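Local coordinates for protein replicative DNA helicase (PDB 3GXV) that probably unwinds duplex DNA at the replication fork as an ATP-driven hexameric helicase, and interacts with primase through its N-terminal domain, at residues E14-S19 with D92-Y97; F49-K54 with Q69-D74. All coordinates share one frame; numbering follows the deposited sequence.

Contact 1 of 2, residues E14-S19 with D92-Y97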
ATOM      1  N   GLU B  14      11.631  -9.023 -13.110  1.00  9.81           N
ATOM      2  CA  GLU B  14      11.255  -7.654 -12.794  1.00  9.80           C
ATOM      3  C   GLU B  14       9.868  -7.589 -12.187  1.00  8.26           C
ATOM      4  O   GLU B  14       9.608  -6.762 -11.320  1.00  7.50           O
ATOM      5  CB  GLU B  14      11.313  -6.776 -14.046  1.00  6.44           C
ATOM      6  CG  GLU B  14      12.697  -6.732 -14.683  1.00  6.22           C
ATOM      7  CD  GLU B  14      12.826  -5.725 -15.809  1.00  6.44           C
ATOM      8  OE1 GLU B  14      11.826  -5.442 -16.523  1.00  4.93           O
ATOM      9  OE2 GLU B  14      13.953  -5.228 -15.993  1.00  8.34           O
ATOM     10  N   ARG B  15       8.979  -8.457 -12.649  1.00  8.65           N
ATOM     11  CA  ARG B  15       7.623  -8.495 -12.133  1.00  9.43           C
ATOM     12  C   ARG B  15       7.642  -9.039 -10.715  1.00 10.99           C
ATOM     13  O   ARG B  15       7.025  -8.470  -9.811  1.00 10.70           O
ATOM     14  CB  ARG B  15       6.732  -9.399 -12.993  1.00 11.26           C
ATOM     15  CG  ARG B  15       6.452  -8.874 -14.386  1.00 14.97           C
ATOM     16  CD  ARG B  15       5.325  -9.657 -15.060  1.00 16.04           C
ATOM     17  NE  ARG B  15       5.716 -11.010 -15.444  1.00 19.06           N
ATOM     18  CZ  ARG B  15       6.008 -11.390 -16.687  1.00 16.24           C
ATOM     19  NH1 ARG B  15       5.957 -10.527 -17.689  1.00 18.07           N
ATOM     20  NH2 ARG B  15       6.344 -12.641 -16.928  1.00 17.33           N
ATOM     21  N   ILE B  16       8.343 -10.152 -10.523  1.00 10.51           N
ATOM     22  CA  ILE B  16       8.402 -10.764  -9.206  1.00 11.35           C
ATOM     23  C   ILE B  16       8.924  -9.764  -8.178  1.00 12.95           C
ATOM     24  O   ILE B  16       8.508  -9.769  -7.037  1.00 13.06           O
ATOM     25  CB  ILE B  16       9.298 -12.013  -9.205  1.00 10.20           C
ATOM     26  CG1 ILE B  16       8.708 -13.080 -10.137  1.00  9.01           C
ATOM     27  CG2 ILE B  16       9.422 -12.540  -7.780  1.00  9.00           C
ATOM     28  CD1 ILE B  16       9.615 -14.291 -10.371  1.00  4.12           C
ATOM     29  N   VAL B  17       9.830  -8.896  -8.608  1.00 13.93           N
ATOM     30  CA  VAL B  17      10.403  -7.888  -7.735  1.00 11.78           C
ATOM     31  C   VAL B  17       9.370  -6.823  -7.402  1.00 12.75           C
ATOM     32  O   VAL B  17       9.262  -6.401  -6.248  1.00  8.80           O
ATOM     33  CB  VAL B  17      11.618  -7.220  -8.399  1.00 11.61           C
ATOM     34  CG1 VAL B  17      12.146  -6.084  -7.527  1.00 13.29           C
ATOM     35  CG2 VAL B  17      12.710  -8.248  -8.611  1.00 13.02           C
ATOM     36  N   LEU B  18       8.621  -6.399  -8.425  1.00 12.05           N
ATOM     37  CA  LEU B  18       7.585  -5.371  -8.287  1.00 12.72           C
ATOM     38  C   LEU B  18       6.409  -5.943  -7.497  1.00 14.54           C
ATOM     39  O   LEU B  18       5.775  -5.242  -6.706  1.00 12.87           O
ATOM     40  CB  LEU B  18       7.105  -4.893  -9.670  1.00 10.98           C
ATOM     41  CG  LEU B  18       8.035  -4.064 -10.580  1.00  9.53           C
ATOM     42  CD1 LEU B  18       7.322  -3.768 -11.898  1.00  6.92           C
ATOM     43  CD2 LEU B  18       8.418  -2.763  -9.907  1.00  8.17           C
ATOM     44  N   SER B  19       6.118  -7.217  -7.736  1.00 16.85           N
ATOM     45  CA  SER B  19       5.051  -7.904  -7.026  1.00 21.51           C
ATOM     46  C   SER B  19       5.457  -8.003  -5.563  1.00 18.25           C
ATOM     47  O   SER B  19       4.610  -7.918  -4.681  1.00 20.59           O
ATOM     48  CB  SER B  19       4.839  -9.310  -7.586  1.00 22.81           C
ATOM     49  OG  SER B  19       4.039 -10.073  -6.702  1.00 29.31           O
ATOM     50  N   ASP B  92      10.761 -14.684  -1.584  1.00 45.81           N
ATOM     51  CA  ASP B  92      11.298 -14.278  -0.306  1.00 49.35           C
ATOM     52  C   ASP B  92      12.697 -13.830  -0.692  1.00 47.86           C
ATOM     53  O   ASP B  92      13.378 -14.539  -1.428  1.00 48.43           O
ATOM     54  CB  ASP B  92      11.361 -15.471   0.651  1.00 55.73           C
ATOM     55  CG  ASP B  92      10.187 -15.536   1.633  1.00 61.20           C
ATOM     56  OD1 ASP B  92      10.248 -16.379   2.548  1.00 63.66           O
ATOM     57  OD2 ASP B  92       9.216 -14.776   1.523  1.00 63.87           O
ATOM     58  N   ASN B  93      13.115 -12.656  -0.237  1.00 44.20           N
ATOM     59  CA  ASN B  93      14.441 -12.164  -0.593  1.00 40.28           C
ATOM     60  C   ASN B  93      14.609 -12.010  -2.098  1.00 41.13           C
ATOM     61  O   ASN B  93      15.004 -12.950  -2.792  1.00 38.82           O
ATOM     62  CB  ASN B  93      15.543 -13.088  -0.052  1.00 35.19           C
ATOM     63  CG  ASN B  93      16.934 -12.525  -0.285  1.00 31.01           C
ATOM     64  OD1 ASN B  93      17.133 -11.315  -0.231  1.00 32.03           O
ATOM     65  ND2 ASN B  93      17.904 -13.400  -0.530  1.00 28.64           N
ATOM     66  N   ILE B  94      14.291 -10.810  -2.582  1.00 40.95           N
ATOM     67  CA  ILE B  94      14.403 -10.473  -3.997  1.00 39.23           C
ATOM     68  C   ILE B  94      15.720  -9.758  -4.275  1.00 42.04           C
ATOM     69  O   ILE B  94      15.871  -9.087  -5.296  1.00 45.72           O
ATOM     70  CB  ILE B  94      13.241  -9.553  -4.451  1.00 35.77           C
ATOM     71  CG1 ILE B  94      12.882  -8.561  -3.341  1.00 30.07           C
ATOM     72  CG2 ILE B  94      12.042 -10.385  -4.855  1.00 32.29           C
ATOM     73  CD1 ILE B  94      13.967  -7.557  -3.031  1.00 25.96           C
ATOM     74  N   GLU B  95      16.668  -9.902  -3.356  1.00 42.17           N
ATOM     75  CA  GLU B  95      17.977  -9.267  -3.481  1.00 39.48           C
ATOM     76  C   GLU B  95      18.691  -9.611  -4.786  1.00 34.34           C
ATOM     77  O   GLU B  95      18.867  -8.753  -5.647  1.00 34.31           O
ATOM     78  CB  GLU B  95      18.870  -9.661  -2.299  1.00 43.37           C
ATOM     79  CG  GLU B  95      20.285  -9.108  -2.377  1.00 46.29           C
ATOM     80  CD  GLU B  95      21.194  -9.674  -1.305  1.00 49.51           C
ATOM     81  OE1 GLU B  95      22.405  -9.365  -1.325  1.00 51.10           O
ATOM     82  OE2 GLU B  95      20.699 -10.427  -0.440  1.00 51.55           O
ATOM     83  N   ALA B  96      19.107 -10.863  -4.931  1.00 29.43           N
ATOM     84  CA  ALA B  96      19.815 -11.280  -6.142  1.00 25.51           C
ATOM     85  C   ALA B  96      19.129 -10.747  -7.396  1.00 24.97           C
ATOM     86  O   ALA B  96      19.792 -10.210  -8.291  1.00 23.59           O
ATOM     87  CB  ALA B  96      19.901 -12.784  -6.203  1.00 22.67           C
ATOM     88  N   TYR B  97      17.808 -10.906  -7.449  1.00 17.64           N
ATOM     89  CA  TYR B  97      16.998 -10.443  -8.565  1.00 16.76           C
ATOM     90  C   TYR B  97      17.268  -8.957  -8.850  1.00 16.85           C
ATOM     91  O   TYR B  97      17.548  -8.567  -9.985  1.00 14.97           O
ATOM     92  CB  TYR B  97      15.512 -10.640  -8.239  1.00 18.22           C
ATOM     93  CG  TYR B  97      14.941 -12.019  -8.508  1.00 17.54           C
ATOM     94  CD1 TYR B  97      15.762 -13.137  -8.659  1.00 19.24           C
ATOM     95  CD2 TYR B  97      13.564 -12.195  -8.637  1.00 19.04           C
ATOM     96  CE1 TYR B  97      15.219 -14.397  -8.943  1.00 18.69           C
ATOM     97  CE2 TYR B  97      13.011 -13.441  -8.915  1.00 19.01           C
ATOM     98  CZ  TYR B  97      13.840 -14.535  -9.072  1.00 19.45           C
ATOM     99  OH  TYR B  97      13.281 -15.749  -9.380  1.00 17.64           O
TER

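Contact 2 of 2, residues F49-K54 with Q69-D74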
ATOM      1  N   PHE B  49       7.380   1.028 -11.455  1.00  8.20           N
ATOM      2  CA  PHE B  49       8.315   1.372 -10.384  1.00 12.35           C
ATOM      3  C   PHE B  49       8.247   2.876 -10.081  1.00 15.00           C
ATOM      4  O   PHE B  49       8.364   3.311  -8.935  1.00 13.82           O
ATOM      5  CB  PHE B  49       9.748   0.996 -10.785  1.00  8.95           C
ATOM      6  CG  PHE B  49      10.729   1.021  -9.638  1.00  8.50           C
ATOM      7  CD1 PHE B  49      10.494   0.261  -8.490  1.00  7.01           C
ATOM      8  CD2 PHE B  49      11.858   1.836  -9.684  1.00  7.33           C
ATOM      9  CE1 PHE B  49      11.367   0.315  -7.413  1.00  8.66           C
ATOM     10  CE2 PHE B  49      12.743   1.895  -8.603  1.00  6.66           C
ATOM     11  CZ  PHE B  49      12.494   1.138  -7.471  1.00  7.94           C
ATOM     12  N   GLU B  50       8.045   3.655 -11.135  1.00 15.37           N
ATOM     13  CA  GLU B  50       7.978   5.103 -11.056  1.00 15.64           C
ATOM     14  C   GLU B  50       6.773   5.553 -10.237  1.00 16.40           C
ATOM     15  O   GLU B  50       6.907   6.327  -9.288  1.00 15.61           O
ATOM     16  CB  GLU B  50       7.882   5.654 -12.474  1.00 17.61           C
ATOM     17  CG  GLU B  50       8.291   7.102 -12.691  1.00 19.99           C
ATOM     18  CD  GLU B  50       8.071   7.504 -14.140  1.00 22.36           C
ATOM     19  OE1 GLU B  50       6.908   7.779 -14.505  1.00 24.65           O
ATOM     20  OE2 GLU B  50       9.047   7.507 -14.924  1.00 23.09           O
ATOM     21  N   ILE B  51       5.592   5.065 -10.611  1.00 18.17           N
ATOM     22  CA  ILE B  51       4.371   5.426  -9.902  1.00 18.18           C
ATOM     23  C   ILE B  51       4.460   4.969  -8.449  1.00 19.92           C
ATOM     24  O   ILE B  51       3.946   5.635  -7.546  1.00 22.46           O
ATOM     25  CB  ILE B  51       3.125   4.796 -10.566  1.00 14.36           C
ATOM     26  CG1 ILE B  51       2.933   5.367 -11.977  1.00 10.24           C
ATOM     27  CG2 ILE B  51       1.894   5.082  -9.723  1.00 10.57           C
ATOM     28  CD1 ILE B  51       1.992   4.545 -12.864  1.00  7.14           C
ATOM     29  N   ALA B  52       5.125   3.841  -8.225  1.00 16.64           N
ATOM     30  CA  ALA B  52       5.267   3.308  -6.877  1.00 19.20           C
ATOM     31  C   ALA B  52       6.151   4.233  -6.054  1.00 18.43           C
ATOM     32  O   ALA B  52       5.814   4.577  -4.923  1.00 17.49           O
ATOM     33  CB  ALA B  52       5.860   1.897  -6.920  1.00 15.68           C
ATOM     34  N   LEU B  53       7.281   4.636  -6.631  1.00 21.99           N
ATOM     35  CA  LEU B  53       8.206   5.542  -5.953  1.00 22.91           C
ATOM     36  C   LEU B  53       7.451   6.793  -5.535  1.00 20.99           C
ATOM     37  O   LEU B  53       7.633   7.293  -4.429  1.00 20.71           O
ATOM     38  CB  LEU B  53       9.361   5.933  -6.881  1.00 21.32           C
ATOM     39  CG  LEU B  53      10.305   4.809  -7.319  1.00 22.95           C
ATOM     40  CD1 LEU B  53      11.353   5.380  -8.279  1.00 18.93           C
ATOM     41  CD2 LEU B  53      10.966   4.168  -6.101  1.00 20.14           C
ATOM     42  N   LYS B  54       6.602   7.292  -6.433  1.00 21.65           N
ATOM     43  CA  LYS B  54       5.804   8.486  -6.159  1.00 22.59           C
ATOM     44  C   LYS B  54       4.778   8.239  -5.046  1.00 22.13           C
ATOM     45  O   LYS B  54       4.617   9.072  -4.157  1.00 20.91           O
ATOM     46  CB  LYS B  54       5.098   8.962  -7.436  1.00 20.27           C
ATOM     47  CG  LYS B  54       4.021  10.011  -7.199  1.00 20.72           C
ATOM     48  CD  LYS B  54       3.680  10.809  -8.450  1.00 21.11           C
ATOM     49  CE  LYS B  54       3.388   9.937  -9.663  1.00 21.56           C
ATOM     50  NZ  LYS B  54       4.615   9.283 -10.206  1.00 22.55           N
ATOM     51  N   GLN B  69      -4.943   4.449  -9.971  1.00 26.65           N
ATOM     52  CA  GLN B  69      -5.421   5.805  -9.758  1.00 30.10           C
ATOM     53  C   GLN B  69      -4.305   6.802 -10.061  1.00 33.46           C
ATOM     54  O   GLN B  69      -4.554   7.864 -10.616  1.00 34.67           O
ATOM     55  CB  GLN B  69      -5.891   6.000  -8.309  1.00 28.66           C
ATOM     56  CG  GLN B  69      -7.307   5.527  -8.024  1.00 25.82           C
ATOM     57  CD  GLN B  69      -7.829   6.032  -6.683  1.00 23.60           C
ATOM     58  OE1 GLN B  69      -7.804   7.232  -6.413  1.00 25.80           O
ATOM     59  NE2 GLN B  69      -8.309   5.121  -5.845  1.00 20.10           N
ATOM     60  N   LYS B  70      -3.072   6.446  -9.712  1.00 36.93           N
ATOM     61  CA  LYS B  70      -1.929   7.334  -9.925  1.00 40.67           C
ATOM     62  C   LYS B  70      -1.260   7.219 -11.300  1.00 41.65           C
ATOM     63  O   LYS B  70      -0.192   7.788 -11.524  1.00 45.19           O
ATOM     64  CB  LYS B  70      -0.883   7.112  -8.829  1.00 37.45           C
ATOM     65  CG  LYS B  70      -0.029   8.335  -8.544  1.00 34.88           C
ATOM     66  CD  LYS B  70      -0.864   9.445  -7.904  1.00 32.90           C
ATOM     67  CE  LYS B  70      -0.099  10.749  -7.862  1.00 30.82           C
ATOM     68  NZ  LYS B  70       0.263  11.181  -9.240  1.00 31.73           N
ATOM     69  N   MET B  71      -1.881   6.483 -12.218  1.00 39.34           N
ATOM     70  CA  MET B  71      -1.339   6.331 -13.565  1.00 36.40           C
ATOM     71  C   MET B  71      -1.572   7.613 -14.373  1.00 36.08           C
ATOM     72  O   MET B  71      -2.703   8.074 -14.510  1.00 32.98           O
ATOM     73  CB  MET B  71      -1.986   5.135 -14.263  1.00 35.19           C
ATOM     74  CG  MET B  71      -1.068   3.923 -14.373  1.00 34.49           C
ATOM     75  SD  MET B  71      -1.784   2.614 -15.386  1.00 36.92           S
ATOM     76  CE  MET B  71      -2.007   1.355 -14.171  1.00 35.25           C
ATOM     77  N   PRO B  72      -0.494   8.176 -14.959  1.00 38.61           N
ATOM     78  CA  PRO B  72      -0.474   9.411 -15.765  1.00 40.97           C
ATOM     79  C   PRO B  72      -1.639   9.731 -16.708  1.00 44.36           C
ATOM     80  O   PRO B  72      -1.813  10.877 -17.123  1.00 46.07           O
ATOM     81  CB  PRO B  72       0.870   9.325 -16.501  1.00 38.28           C
ATOM     82  CG  PRO B  72       1.138   7.869 -16.572  1.00 37.08           C
ATOM     83  CD  PRO B  72       0.735   7.397 -15.207  1.00 36.36           C
ATOM     84  N   LYS B  73      -2.438   8.727 -17.040  1.00 44.84           N
ATOM     85  CA  LYS B  73      -3.608   8.920 -17.910  1.00 44.67           C
ATOM     86  C   LYS B  73      -3.395   9.769 -19.210  1.00 48.61           C
ATOM     87  O   LYS B  73      -4.340  10.337 -19.765  1.00 48.65           O
ATOM     88  CB  LYS B  73      -4.753   9.486 -17.066  1.00 43.54           C
ATOM     89  CG  LYS B  73      -6.018   8.698 -17.091  1.00 40.29           C
ATOM     90  CD  LYS B  73      -6.415   8.278 -18.504  1.00 38.07           C
ATOM     91  CE  LYS B  73      -7.597   7.313 -18.526  1.00 38.93           C
ATOM     92  NZ  LYS B  73      -8.720   7.922 -17.767  1.00 39.25           N
ATOM     93  N   ASP B  74      -2.148   9.887 -19.651  1.00 51.53           N
ATOM     94  CA  ASP B  74      -1.805  10.570 -20.872  1.00 53.37           C
ATOM     95  C   ASP B  74      -1.071   9.425 -21.521  1.00 52.83           C
ATOM     96  O   ASP B  74      -1.117   9.184 -22.727  1.00 54.89           O
ATOM     97  CB  ASP B  74      -0.864  11.756 -20.613  1.00 56.81           C
ATOM     98  CG  ASP B  74       0.392  11.363 -19.899  1.00 58.54           C
ATOM     99  OD1 ASP B  74       0.323  10.969 -18.711  1.00 59.81           O
ATOM    100  OD2 ASP B  74       1.460  11.420 -20.540  1.00 60.04           O
TER

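Contact 1 of 2, residues E14-S19 with D92-Y97
Ile16 and Val17 of helix 3-23 pack against Tyr97 and Ile94 at the start of helix 95-119, a helix-to-helix contact inside the all-helical N-terminal domain of a DnaB-type helicase. The side-chain contacts across the interface are all apolar: the two segments bury 219 Å² between them, and the nearest pair of CA atoms, Val17 and Ile94, is 6.1 Å apart.

The tight part is made around one side of the tyrosine ring, whose CD2 and CE2 atoms turn toward helix 3-23. Val17 CG2 lies 3.7 Å from Tyr97 CB, close to the ring plane at the rim, while the two side chains slide past each other in opposite directions. Ile16 meets the same rim farther out: its CB lies in the ring plane, and its CD1 comes to 3.8 Å from Tyr97 CE2. Chi1 (-84°) puts Tyr97 CG beside the backbone N; the turn of the ring about CB-CG (chi2 18°) then sets the CD2-CE2 edge against the two aliphatic residues. Val17 also touches Val98 and Ile101 farther along helix 95-119, and Ile16 touches Ile91, which extends the apolar layer.

The packing by Ile94 is looser. This residue holds the N-cap position, and its CG2 stands 4.4 Å from Val17 CG2. Toward solvent, Tyr97 is partly exposed, whereas Ile16, Val17 and Ile94 are buried. In the exposed turn beside them, Asp92 packs on Arg118 of the second subunit, and within 92-97 Glu95 N donates a weak hydrogen bond to Asn93 OD1 (3.5 Å, 150°). Ile94 CG2, anti to the carbonyl carbon and beside the backbone N, ends 4.1 Å from Val17 CA.

Contact 2 of 2, residues F49-K54 with Q69-D74
Ile51 supplies the apolar half of this contact, reaching from helix 43-57 toward Met71, Pro72 and the base of Lys70. Its two branches divide the work. CG2 sits 3.6 Å from Lys70 CB, whereas CD1, carried outward by an extended chi2 of 163°, comes to 3.5 Å from Met71 CG, tighter than usual for two carbons, and to 3.9 Å from Pro72 CD. The isoleucine crosses both Lys70 and Met71 obliquely.

In the helical N-terminal domain of this DnaB-type protein, 70-74 is the start of the loop that leaves helix 64-69 and leads toward helix 79-87; Lys70 is the first residue to depart from helical backbone angles. Met71 also touches Gln76 and Ile77 farther along the loop, and Gln69 NE2 bonds to Gln11 OE1 of the second subunit.

The second kind of approach is between two lysines that cross at about a right angle. Lys70 NZ lies 3.4 Å from Lys54 CE, so the amine of one meets the methylene chain of the other. Lys54 bends at chi3 (50°), which places CE beside that amine. The two amines, probably both charged, are 4.8 Å apart (Lys54 NZ to Lys70 NZ) and not in contact, so some mutual repulsion is likely.

How the contacts relate
Contact 2 is nested within the loop that contact 1 closes: along the chain the order is 14-19, 49-54, 69-74, 92-97. Their centres lie about 20 Å apart, yet they meet through the helices carrying their first segments, where Leu18 CD2 of helix 3-23 packs 3.9 Å from Phe49 CD1 of helix 43-57. Helix 43-57, itself half of contact 2, connects the two, giving Phe49 to helix 3-23 and Ile51 to the loop after helix 64-69. Through it the first and last helices and that loop belong to one helical domain. Contact 1 is buried and joins opposite ends of the chain; contact 2 is partly buried and local in sequence. Each has a residue reaching the second subunit.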